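Calmodulin, putative (Entamoeba histolytica, PDB 4OCI) binds calcium through an EF-hand and takes part in initiating phagocytosis of human erythrocytes by the amoeba. Local coordinates at residues 29-34 / 60-65. Sequence-based numbering, arbitrary orientation.
Sequences ESLVRV and ELFTSC. With NA (sodium ion), chain C.
With CG trans to the backbone nitrogen in both residues (chi1 179° in L31, 172° in F62), the two side chains reach across the gap between their helices and meet roughly at a right angle. The L31 methyl CD2 approaches the far end of the F62 ring obliquely, 3.6 Å from CZ, and CG of L31 follows it in. V32 adds a looser touch, its CG2 lying 4.1 Å from F62 CE1. The backbones stay well apart, 9.4 Å between the CA atoms of V32 and F62, so side chains alone make the contact. Helix 25-34 is the exiting helix of the calcium-binding EF-hand, and helix 59-71 packs against it, the pair contributing to the buried core of this N-terminal lobe; F15 of helix 9-15 packs on L31, F28 and L35 on F62, and I44 on V32. Away from the ring, against helix 41-50, R33 NE donates a nearly straight bond (175°) to E29 OE2, one turn earlier, forming a salt bridge in the guanidinium plane, and T41 OG1 bonds to both residues. On helix 59-71 a sodium ion is held by T63 OG1 (2.3 Å), S64 OG (2.5 Å) and both O and OE1 of E60.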
ATOM      1  N   GLU A  29       4.757   6.129   5.185  1.00 19.82           N
ATOM      2  CA  GLU A  29       5.727   5.078   4.888  1.00 22.41           C
ATOM      3  C   GLU A  29       7.164   5.594   5.137  1.00 21.53           C
ATOM      4  O   GLU A  29       8.022   4.910   5.741  1.00 22.50           O
ATOM      5  CB  GLU A  29       5.606   4.584   3.416  1.00 22.19           C
ATOM      6  CG  GLU A  29       6.576   3.399   3.225  1.00 30.44           C
ATOM      7  CD  GLU A  29       6.915   3.015   1.743  1.00 40.93           C
ATOM      8  OE1 GLU A  29       6.271   3.563   0.766  1.00 43.93           O
ATOM      9  OE2 GLU A  29       7.856   2.151   1.598  1.00 42.57           O
ATOM     10  N   SER A  30       7.420   6.809   4.717  1.00 20.81           N
ATOM     11  CA  SER A  30       8.702   7.366   4.835  1.00 22.80           C
ATOM     12  C   SER A  30       9.085   7.600   6.372  1.00 22.94           C
ATOM     13  O   SER A  30      10.206   7.283   6.836  1.00 21.61           O
ATOM     14  CB  SER A  30       8.758   8.564   3.856  1.00 24.61           C
ATOM     15  OG  SER A  30       9.584   9.552   4.374  1.00 33.53           O
ATOM     16  N   LEU A  31       8.126   7.968   7.194  1.00 20.90           N
ATOM     17  CA  LEU A  31       8.396   8.254   8.585  1.00 20.43           C
ATOM     18  C   LEU A  31       8.635   7.002   9.339  1.00 22.12           C
ATOM     19  O   LEU A  31       9.596   6.939  10.140  1.00 23.50           O
ATOM     20  CB  LEU A  31       7.227   9.023   9.216  1.00 20.33           C
ATOM     21  CG  LEU A  31       7.276   9.412  10.712  1.00 22.33           C
ATOM     22  CD1 LEU A  31       8.630  10.115  11.017  1.00 24.46           C
ATOM     23  CD2 LEU A  31       6.124  10.284  11.162  1.00 24.20           C
ATOM     24  N   VAL A  32       7.811   5.992   9.086  1.00 22.13           N
ATOM     25  CA  VAL A  32       7.923   4.670   9.733  1.00 23.70           C
ATOM     26  C   VAL A  32       9.259   4.038   9.345  1.00 23.92           C
ATOM     27  O   VAL A  32       9.973   3.490  10.221  1.00 25.33           O
ATOM     28  CB  VAL A  32       6.652   3.825   9.335  1.00 25.90           C
ATOM     29  CG1 VAL A  32       6.967   2.454   8.918  1.00 26.14           C
ATOM     30  CG2 VAL A  32       5.472   3.996  10.410  1.00 24.75           C
ATOM     31  N   ARG A  33       9.666   4.170   8.074  1.00 24.32           N
ATOM     32  CA  ARG A  33      11.005   3.686   7.699  1.00 24.67           C
ATOM     33  C   ARG A  33      12.159   4.470   8.342  1.00 26.03           C
ATOM     34  O   ARG A  33      13.139   3.835   8.809  1.00 24.99           O
ATOM     35  CB  ARG A  33      11.186   3.561   6.208  1.00 22.66           C
ATOM     36  CG  ARG A  33      10.336   2.386   5.647  1.00 22.64           C
ATOM     37  CD  ARG A  33      10.687   2.251   4.196  1.00 22.07           C
ATOM     38  NE  ARG A  33       9.897   1.242   3.502  1.00 22.47           N
ATOM     39  CZ  ARG A  33       9.969  -0.059   3.710  1.00 27.10           C
ATOM     40  NH1 ARG A  33      10.781  -0.579   4.684  1.00 26.06           N
ATOM     41  NH2 ARG A  33       9.191  -0.852   2.944  1.00 20.54           N
ATOM     42  N   VAL A  34      12.106   5.793   8.280  1.00 24.65           N
ATOM     43  CA  VAL A  34      13.034   6.613   9.060  1.00 27.30           C
ATOM     44  C   VAL A  34      13.179   6.185  10.549  1.00 28.90           C
ATOM     45  O   VAL A  34      14.285   6.171  11.069  1.00 30.61           O
ATOM     46  CB  VAL A  34      12.693   8.105   8.967  1.00 26.51           C
ATOM     47  CG1 VAL A  34      13.327   8.884  10.158  1.00 28.87           C
ATOM     48  CG2 VAL A  34      13.222   8.629   7.681  1.00 27.39           C
ATOM     49  N   GLU A  60      -2.689  10.847  16.501  1.00 20.01           N
ATOM     50  CA  GLU A  60      -3.006   9.721  17.407  1.00 23.27           C
ATOM     51  C   GLU A  60      -3.221   8.351  16.711  1.00 22.16           C
ATOM     52  O   GLU A  60      -2.805   7.345  17.276  1.00 22.03           O
ATOM     53  CB  GLU A  60      -4.162  10.038  18.389  1.00 24.16           C
ATOM     54  CG  GLU A  60      -3.690  10.998  19.544  1.00 31.14           C
ATOM     55  CD  GLU A  60      -2.684  10.322  20.605  1.00 44.24           C
ATOM     56  OE1 GLU A  60      -2.525   9.026  20.680  1.00 47.77           O
ATOM     57  OE2 GLU A  60      -2.044  11.101  21.385  1.00 46.26           O
ATOM     58  N   LEU A  61      -3.781   8.318  15.490  1.00 20.22           N
ATOM     59  CA  LEU A  61      -3.821   7.069  14.707  1.00 19.85           C
ATOM     60  C   LEU A  61      -2.372   6.618  14.429  1.00 20.48           C
ATOM     61  O   LEU A  61      -2.091   5.437  14.454  1.00 20.33           O
ATOM     62  CB  LEU A  61      -4.523   7.310  13.360  1.00 18.50           C
ATOM     63  CG  LEU A  61      -6.062   7.417  13.539  1.00 25.62           C
ATOM     64  CD1 LEU A  61      -6.871   8.067  12.334  1.00 30.37           C
ATOM     65  CD2 LEU A  61      -6.565   5.991  13.904  1.00 28.05           C
ATOM     66  N   PHE A  62      -1.484   7.565  14.099  1.00 18.83           N
ATOM     67  CA  PHE A  62      -0.049   7.297  13.855  1.00 19.46           C
ATOM     68  C   PHE A  62       0.671   6.639  15.010  1.00 19.71           C
ATOM     69  O   PHE A  62       1.365   5.638  14.823  1.00 19.34           O
ATOM     70  CB  PHE A  62       0.723   8.594  13.478  1.00 18.07           C
ATOM     71  CG  PHE A  62       2.215   8.360  13.413  1.00 21.93           C
ATOM     72  CD1 PHE A  62       2.773   7.673  12.329  1.00 22.44           C
ATOM     73  CD2 PHE A  62       3.028   8.708  14.483  1.00 25.26           C
ATOM     74  CE1 PHE A  62       4.137   7.371  12.288  1.00 24.04           C
ATOM     75  CE2 PHE A  62       4.404   8.431  14.450  1.00 27.05           C
ATOM     76  CZ  PHE A  62       4.933   7.742  13.364  1.00 24.88           C
ATOM     77  N   THR A  63       0.550   7.188  16.220  1.00 21.38           N
ATOM     78  CA  THR A  63       1.202   6.557  17.362  1.00 22.47           C
ATOM     79  C   THR A  63       0.649   5.161  17.668  1.00 23.70           C
ATOM     80  O   THR A  63       1.436   4.266  17.966  1.00 22.37           O
ATOM     81  CB  THR A  63       1.140   7.367  18.664  1.00 24.92           C
ATOM     82  OG1 THR A  63      -0.234   7.525  19.068  1.00 22.15           O
ATOM     83  CG2 THR A  63       1.733   8.694  18.496  1.00 24.39           C
ATOM     84  N   SER A  64      -0.658   4.959  17.555  1.00 23.28           N
ATOM     85  CA  SER A  64      -1.209   3.575  17.636  1.00 26.12           C
ATOM     86  C   SER A  64      -0.653   2.647  16.591  1.00 26.24           C
ATOM     87  O   SER A  64      -0.162   1.582  16.951  1.00 26.80           O
ATOM     88  CB  SER A  64      -2.718   3.596  17.546  1.00 26.40           C
ATOM     89  OG  SER A  64      -3.170   4.449  18.606  1.00 28.80           O
ATOM     90  N   CYS A  65      -0.651   3.067  15.324  1.00 26.31           N
ATOM     91  CA  CYS A  65      -0.111   2.248  14.194  1.00 28.91           C
ATOM     92  C   CYS A  65       1.364   1.976  14.345  1.00 28.61           C
ATOM     93  O   CYS A  65       1.797   0.857  14.155  1.00 29.86           O
ATOM     94  CB  CYS A  65      -0.369   2.886  12.835  1.00 28.48           C
ATOM     95  SG  CYS A  65      -2.104   2.783  12.542  1.00 38.25           S
TER
HETATM   96 NA    NA C 202      -2.236   6.520  19.623  1.00 27.71          NA